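Local coordinates for malonyl-CoA-[acyl-carrier-protein] transacylase (PDB 3TQE), which probably transfers the malonyl group from coenzyme A to the acyl carrier protein, the step that supplies malonyl units for fatty acid synthesis, at residues 9-14 against 283-288; 236-241 against 265-270; 80-83 against 87-90. All coordinates share one frame; numbering follows the deposited sequence.

Contact 1. Residues 9-14 against 283-288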
# COMPACT_ATOMS: atom_id res chain seq x y z
N ALA A 9 -11.49 -10.14 -3.31
CA ALA A 9 -10.60 -9.51 -2.38
C ALA A 9 -10.57 -8.02 -2.67
O ALA A 9 -10.72 -7.62 -3.81
CB ALA A 9 -9.21 -10.08 -2.57
N PHE A 10 -10.42 -7.23 -1.62
CA PHE A 10 -10.08 -5.84 -1.78
C PHE A 10 -8.60 -5.66 -1.57
O PHE A 10 -8.02 -6.17 -0.62
CB PHE A 10 -10.80 -4.98 -0.74
CG PHE A 10 -12.09 -4.43 -1.20
CD1 PHE A 10 -12.90 -5.11 -2.08
CD2 PHE A 10 -12.47 -3.21 -0.77
CE1 PHE A 10 -14.07 -4.55 -2.51
CE2 PHE A 10 -13.68 -2.67 -1.20
CZ PHE A 10 -14.46 -3.35 -2.05
N VAL A 11 -7.98 -4.92 -2.47
CA VAL A 11 -6.60 -4.55 -2.37
C VAL A 11 -6.46 -3.05 -2.32
O VAL A 11 -7.08 -2.33 -3.09
CB VAL A 11 -5.71 -5.18 -3.48
CG1 VAL A 11 -5.71 -6.71 -3.30
CG2 VAL A 11 -6.13 -4.80 -4.91
N PHE A 12 -5.68 -2.58 -1.36
CA PHE A 12 -5.61 -1.17 -1.05
C PHE A 12 -4.26 -0.62 -1.44
O PHE A 12 -3.24 -1.08 -0.94
CB PHE A 12 -5.81 -0.96 0.44
CG PHE A 12 -7.18 -1.33 0.92
CD1 PHE A 12 -8.18 -0.40 1.01
CD2 PHE A 12 -7.46 -2.64 1.25
CE1 PHE A 12 -9.43 -0.74 1.48
CE2 PHE A 12 -8.71 -2.97 1.70
CZ PHE A 12 -9.68 -2.02 1.84
N PRO A 13 -4.25 0.36 -2.32
CA PRO A 13 -3.00 0.91 -2.73
C PRO A 13 -2.34 1.83 -1.72
O PRO A 13 -2.98 2.38 -0.84
CB PRO A 13 -3.35 1.69 -3.97
CG PRO A 13 -4.67 1.96 -3.90
CD PRO A 13 -5.35 0.90 -3.11
N GLY A 14 -1.05 1.96 -1.90
CA GLY A 14 -0.21 2.83 -1.09
C GLY A 14 0.53 3.84 -1.94
O GLY A 14 0.09 4.22 -3.01
N ASN A 283 -4.38 2.64 -10.72
CA ASN A 283 -4.51 1.24 -11.06
C ASN A 283 -3.19 0.49 -10.94
O ASN A 283 -2.93 -0.48 -11.65
CB ASN A 283 -5.12 1.10 -12.45
CG ASN A 283 -4.26 1.67 -13.53
OD1 ASN A 283 -3.17 2.15 -13.29
ND2 ASN A 283 -4.77 1.62 -14.77
N LYS A 284 -2.36 0.93 -9.98
CA LYS A 284 -1.05 0.35 -9.81
C LYS A 284 -1.14 -1.10 -9.38
O LYS A 284 -0.38 -1.94 -9.85
CB LYS A 284 -0.24 1.18 -8.82
CG LYS A 284 0.02 2.59 -9.26
CD LYS A 284 1.05 2.63 -10.33
CE LYS A 284 1.57 4.05 -10.57
NZ LYS A 284 0.65 4.78 -11.48
N LEU A 285 -2.02 -1.41 -8.44
CA LEU A 285 -2.09 -2.81 -8.00
C LEU A 285 -2.67 -3.69 -9.08
O LEU A 285 -2.25 -4.83 -9.20
CB LEU A 285 -2.87 -2.95 -6.71
CG LEU A 285 -2.28 -2.17 -5.54
CD1 LEU A 285 -3.14 -2.38 -4.30
CD2 LEU A 285 -0.84 -2.51 -5.26
N ALA A 286 -3.60 -3.18 -9.87
CA ALA A 286 -4.12 -3.98 -10.98
C ALA A 286 -2.99 -4.37 -11.88
O ALA A 286 -2.95 -5.50 -12.36
CB ALA A 286 -5.16 -3.23 -11.75
N GLY A 287 -2.09 -3.43 -12.14
CA GLY A 287 -0.94 -3.73 -12.99
C GLY A 287 -0.13 -4.89 -12.46
O GLY A 287 0.26 -5.79 -13.21
N LEU A 288 0.15 -4.88 -11.16
CA LEU A 288 0.92 -5.94 -10.55
C LEU A 288 0.18 -7.25 -10.58
O LEU A 288 0.76 -8.29 -10.87
CB LEU A 288 1.27 -5.60 -9.11
CG LEU A 288 2.10 -4.35 -8.90
CD1 LEU A 288 2.35 -4.17 -7.40
CD2 LEU A 288 3.39 -4.44 -9.70
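Leu285 reaches from the first turn of helix 284-292 to the end of strand 9-12, and one methyl, CD1, does nearly all of the touching. It sits over the peptide that leads out of the strand: CD1 is 3.5 Å from Phe12 C and 3.6 Å from Pro13 N, so the methyl rests on backbone between two side chains that point to the helix. On one side is Val11, whose CB and CG2 each lie 3.9 Å from CD1 of Leu285; the two side chains run past each other in opposite directions. On the other is Pro13, crossing the leucine at about a right angle with its CB 4.1 Å from Leu285 CD1.

The torsions account for this fit. In Leu285, CG lies anti to the carbonyl carbon (chi1 -60°), and chi2 of 180° carries CD1 straight on, away from the helix. Val11 with chi1 of -64° sets CG2 between its own N and carbonyl carbon, where that branch also comes near Leu285 CB. No hydrogen bond joins the segments; the contact is buried and apolar.

Glu278, at the end of the neighbouring strand 275-278, takes hydrogen bonds from the backbone N of Leu285 and of Ala286, fixing the start of the helix. This is helix-on-sheet packing: the helix that follows strand 275-278 lies on the parallel sheet, where strand 9-12 runs between 91-94 and 275-278. Leu285 also touches His95, within what fits a GxSxG nucleophile elbow. Trp261 touches both Val11 and Leu285, so helix 261-270 packs beside helix 284-292 on the same side of strand 9-12.

Contact 2. Residues 236-241 against 265-270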
# COMPACT_ATOMS: atom_id res chain seq x y z
N VAL A 236 4.15 -8.46 5.78
CA VAL A 236 5.44 -8.91 6.27
C VAL A 236 5.51 -10.40 6.32
O VAL A 236 6.58 -10.97 6.09
CB VAL A 236 5.76 -8.27 7.63
CG1 VAL A 236 4.83 -8.74 8.69
CG2 VAL A 236 7.19 -8.48 8.00
N ASP A 237 4.37 -11.04 6.59
CA ASP A 237 4.34 -12.48 6.80
C ASP A 237 3.31 -13.25 6.00
O ASP A 237 3.22 -14.49 6.09
CB ASP A 237 4.20 -12.77 8.29
CG ASP A 237 3.03 -12.11 8.92
OD1 ASP A 237 2.18 -11.55 8.20
OD2 ASP A 237 2.97 -12.09 10.18
N VAL A 238 2.50 -12.55 5.22
CA VAL A 238 1.55 -13.16 4.34
C VAL A 238 0.53 -14.02 5.09
O VAL A 238 0.11 -15.07 4.63
CB VAL A 238 2.22 -13.97 3.21
CG1 VAL A 238 1.26 -14.14 2.04
CG2 VAL A 238 3.51 -13.28 2.71
N VAL A 239 0.12 -13.54 6.24
CA VAL A 239 -0.97 -14.15 6.98
C VAL A 239 -1.81 -13.10 7.66
O VAL A 239 -1.39 -11.96 7.83
CB VAL A 239 -0.50 -15.16 8.01
CG1 VAL A 239 0.26 -16.30 7.34
CG2 VAL A 239 0.32 -14.49 9.00
N ASP A 240 -3.00 -13.50 8.05
CA ASP A 240 -3.85 -12.64 8.82
C ASP A 240 -3.62 -12.88 10.30
O ASP A 240 -3.16 -13.96 10.71
CB ASP A 240 -5.31 -12.88 8.47
CG ASP A 240 -5.74 -14.27 8.71
OD1 ASP A 240 -5.04 -15.21 8.25
OD2 ASP A 240 -6.80 -14.43 9.32
N HIS A 241 -3.94 -11.87 11.09
CA HIS A 241 -3.78 -11.93 12.53
C HIS A 241 -4.99 -11.35 13.22
O HIS A 241 -5.53 -10.35 12.80
CB HIS A 241 -2.58 -11.12 12.96
CG HIS A 241 -1.29 -11.64 12.44
ND1 HIS A 241 -0.85 -12.93 12.70
CD2 HIS A 241 -0.34 -11.07 11.67
CE1 HIS A 241 0.32 -13.11 12.12
NE2 HIS A 241 0.66 -12.00 11.49
N ILE A 265 -0.73 -12.15 -3.19
CA ILE A 265 -1.66 -12.38 -4.29
C ILE A 265 -1.75 -13.88 -4.56
O ILE A 265 -2.84 -14.40 -4.78
CB ILE A 265 -1.27 -11.60 -5.53
CG1 ILE A 265 -1.31 -10.09 -5.25
CG2 ILE A 265 -2.11 -11.98 -6.72
CD1 ILE A 265 -2.61 -9.56 -4.71
N LYS A 266 -0.63 -14.57 -4.52
CA LYS A 266 -0.65 -16.00 -4.75
C LYS A 266 -1.46 -16.72 -3.66
O LYS A 266 -2.21 -17.66 -3.95
CB LYS A 266 0.76 -16.54 -4.81
CG LYS A 266 1.41 -16.17 -6.14
CD LYS A 266 2.80 -16.67 -6.26
CE LYS A 266 3.33 -16.42 -7.66
NZ LYS A 266 4.54 -17.23 -7.92
N TYR A 267 -1.36 -16.26 -2.42
CA TYR A 267 -2.11 -16.83 -1.29
C TYR A 267 -3.58 -16.66 -1.55
O TYR A 267 -4.36 -17.59 -1.38
CB TYR A 267 -1.72 -16.15 0.01
CG TYR A 267 -2.39 -16.63 1.27
CD1 TYR A 267 -1.66 -17.38 2.20
CD2 TYR A 267 -3.68 -16.30 1.58
CE1 TYR A 267 -2.23 -17.82 3.38
CE2 TYR A 267 -4.28 -16.78 2.77
CZ TYR A 267 -3.55 -17.53 3.65
OH TYR A 267 -4.08 -17.98 4.84
N ILE A 268 -3.97 -15.47 -1.99
CA ILE A 268 -5.38 -15.17 -2.20
C ILE A 268 -5.93 -16.03 -3.34
O ILE A 268 -7.00 -16.62 -3.24
CB ILE A 268 -5.58 -13.67 -2.46
CG1 ILE A 268 -5.29 -12.91 -1.16
CG2 ILE A 268 -6.97 -13.38 -2.99
CD1 ILE A 268 -5.15 -11.39 -1.31
N GLU A 269 -5.16 -16.16 -4.40
CA GLU A 269 -5.57 -16.96 -5.55
C GLU A 269 -5.63 -18.42 -5.21
O GLU A 269 -6.54 -19.11 -5.68
CB GLU A 269 -4.66 -16.70 -6.71
CG GLU A 269 -4.86 -15.33 -7.26
CD GLU A 269 -4.48 -15.23 -8.69
OE1 GLU A 269 -3.37 -15.68 -9.02
OE2 GLU A 269 -5.29 -14.68 -9.47
N GLU A 270 -4.75 -18.88 -4.33
CA GLU A 270 -4.80 -20.28 -3.89
C GLU A 270 -6.05 -20.60 -3.09
O GLU A 270 -6.44 -21.77 -2.99
CB GLU A 270 -3.58 -20.62 -3.05
CG GLU A 270 -2.35 -20.83 -3.86
CD GLU A 270 -1.09 -20.96 -3.01
OE1 GLU A 270 -1.21 -21.05 -1.75
OE2 GLU A 270 0.02 -20.98 -3.59
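Tyr267 leans from helix 261-270 against Val238 in the loop between helices 210-220 and 244-254, and it meets both the backbone and the side chain of the valine. Val238 O lies 3.8 Å from CD1 and equally far from CE1 of Tyr267, approaching the ring obliquely along that one bond. At the root of the tyrosine, Val238 CG1 packs 4.1 Å from Tyr267 CB, the two side chains passing in opposite directions. Farther out, the hydroxyl ends up in the neighbourhood of Asp240, but OH and OD1 are 4.5 Å apart, too long for a hydrogen bond. The contact packs this loop against the helix, away from the active site.

Tyr267 has CG anti to its own N (chi1 -179°), which sends the ring off the helix to the valine carbonyl. Val238 takes up a left-handed backbone conformation, phi 60° and psi 39°, unusual for a branched residue, and this bend forms part of the turn of the loop.

One shell out, Asp237 ties the turn together. Its OD2 accepts a hydrogen bond of 2.7 Å from His241 NE2, which comes on the syn side but somewhat out of the carboxylate plane, while the oxygen stays in the plane of the imidazole. OD1 of Asp237 receives a weak bond from the backbone N of Val239. Val236 O is bound by Arg260, and from other faces of the helix Ile265 and Ile268 pack on Phe276 of strand 275-278.

Across the two segments, then, there is only van der Waals contact, with no hydrogen bond and no charge pair. Much of the polar bonding in the loop is local, and Tyr267 rests against a turn that the Asp237-His241 bond is likely to stiffen.

Contact 3. Residues 80-83 against 87-90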
# COMPACT_ATOMS: atom_id res chain seq x y z
N CYS A 80 -17.74 4.34 -0.08
CA CYS A 80 -18.63 4.46 -1.24
C CYS A 80 -19.10 3.07 -1.70
O CYS A 80 -20.25 2.89 -2.03
CB CYS A 80 -17.93 5.15 -2.39
SG CYS A 80 -17.68 6.90 -2.12
N TRP A 81 -18.21 2.10 -1.74
CA TRP A 81 -18.58 0.72 -2.03
C TRP A 81 -19.69 0.28 -1.11
O TRP A 81 -20.70 -0.25 -1.58
CB TRP A 81 -17.37 -0.18 -1.84
CG TRP A 81 -17.63 -1.63 -1.91
CD1 TRP A 81 -17.88 -2.44 -0.89
CD2 TRP A 81 -17.66 -2.43 -3.08
NE1 TRP A 81 -18.05 -3.71 -1.32
CE2 TRP A 81 -17.91 -3.75 -2.66
CE3 TRP A 81 -17.40 -2.19 -4.41
CZ2 TRP A 81 -17.96 -4.79 -3.54
CZ3 TRP A 81 -17.45 -3.24 -5.28
CH2 TRP A 81 -17.70 -4.52 -4.83
N GLU A 82 -19.53 0.49 0.19
CA GLU A 82 -20.56 0.05 1.12
C GLU A 82 -21.86 0.83 0.93
O GLU A 82 -22.93 0.24 0.96
CB GLU A 82 -20.05 0.12 2.54
CG GLU A 82 -18.94 -0.90 2.77
CD GLU A 82 -18.86 -1.38 4.18
OE1 GLU A 82 -18.84 -0.52 5.07
OE2 GLU A 82 -18.81 -2.63 4.38
N ALA A 83 -21.75 2.13 0.68
CA ALA A 83 -22.92 2.99 0.50
C ALA A 83 -23.73 2.62 -0.70
O ALA A 83 -24.96 2.81 -0.71
CB ALA A 83 -22.50 4.45 0.41
N PRO A 87 -21.03 -5.69 -0.88
CA PRO A 87 -20.86 -6.64 0.20
C PRO A 87 -19.42 -6.66 0.70
O PRO A 87 -18.54 -6.06 0.09
CB PRO A 87 -21.22 -7.94 -0.48
CG PRO A 87 -20.78 -7.80 -1.83
CD PRO A 87 -21.08 -6.36 -2.18
N LYS A 88 -19.20 -7.38 1.79
CA LYS A 88 -17.86 -7.45 2.36
C LYS A 88 -17.01 -8.36 1.50
O LYS A 88 -17.45 -9.42 1.07
CB LYS A 88 -17.87 -8.00 3.78
CG LYS A 88 -18.67 -7.21 4.75
CD LYS A 88 -18.00 -5.91 5.09
CE LYS A 88 -18.73 -5.27 6.26
NZ LYS A 88 -18.22 -3.95 6.64
N PRO A 89 -15.75 -7.98 1.30
CA PRO A 89 -14.86 -8.90 0.62
C PRO A 89 -14.55 -10.09 1.52
O PRO A 89 -14.72 -10.03 2.73
CB PRO A 89 -13.59 -8.07 0.43
CG PRO A 89 -13.65 -7.10 1.45
CD PRO A 89 -15.07 -6.74 1.68
N GLN A 90 -14.03 -11.13 0.91
CA GLN A 90 -13.61 -12.30 1.65
C GLN A 90 -12.28 -12.11 2.32
O GLN A 90 -12.01 -12.73 3.33
CB GLN A 90 -13.54 -13.49 0.71
CG GLN A 90 -14.91 -14.09 0.48
CD GLN A 90 -15.91 -13.13 -0.12
OE1 GLN A 90 -15.79 -12.76 -1.27
NE2 GLN A 90 -16.90 -12.72 0.67
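Trp81, in the last turn of helix 63-83, gives its indole N-H to the carbonyl of Pro87, just past the turn that ends the helix. NE1 of Trp81 and O of Pro87 are 2.8 Å apart, and the bond is nearly straight, with 171° at the hydrogen. The oxygen lies in the indole plane, at the edge of the ring, whereas seen from the proline the donor is tilted 22° out of the carbonyl plane. Alongside this bond, CZ2 of Trp81 packs 3.7 Å from CD of Pro87, so the proline meets the indole with both its carbonyl and its ring. Trp81 has CG anti to the backbone N (chi1 172°), a torsion that swings the indole toward the returning chain. The indole also meets Phe10 of strand 9-12 edge-to-face and packs on Ile307, Ala310 and Ile311 of helix 304-313, among others.

Next along the helix, Glu82 extends beyond CG to meet Lys88, whose chain bends at its second torsion and then runs out straight. NZ of Lys88 is 2.7 Å from OE2 of Glu82, on the syn side of that oxygen, and forms a salt bridge. The contact is one-sided: OE1 of Glu82 stays 3.8 Å from the same NZ. Lys88 CE also lies close to OE2, at 3.2 Å, so the end of the lysine runs across the carboxylate oxygen.

Two polar links of different kinds thus fasten the helix end to the segment leading into strand 91-94. The buried indole has its single N-H satisfied by a main-chain oxygen, while the salt bridge lies nearer the surface, where solvent would probably weaken the attraction between its charges.

Strand 9-12 ties the three contacts together. Ala9 of contact 1 touches contact 2, its CB 4.0 Å from CG2 of Ile268, and Phe10 touches contact 3 through its backbone as well, its N 3.9 Å from CB of Pro89. Contacts 2 and 3 do not meet; their nearest atoms are about 8 Å apart and their centres 20 Å. Contact 1 is the one near the probable catalytic residues: the side chain of Leu285 is about 9 Å from that of Ser96 and about 11 Å from that of His205, and the side chain of Pro13 is about 10 Å from a bound glycine. Contacts 2 and 3 lie away from these sites, toward the periphery of the fold.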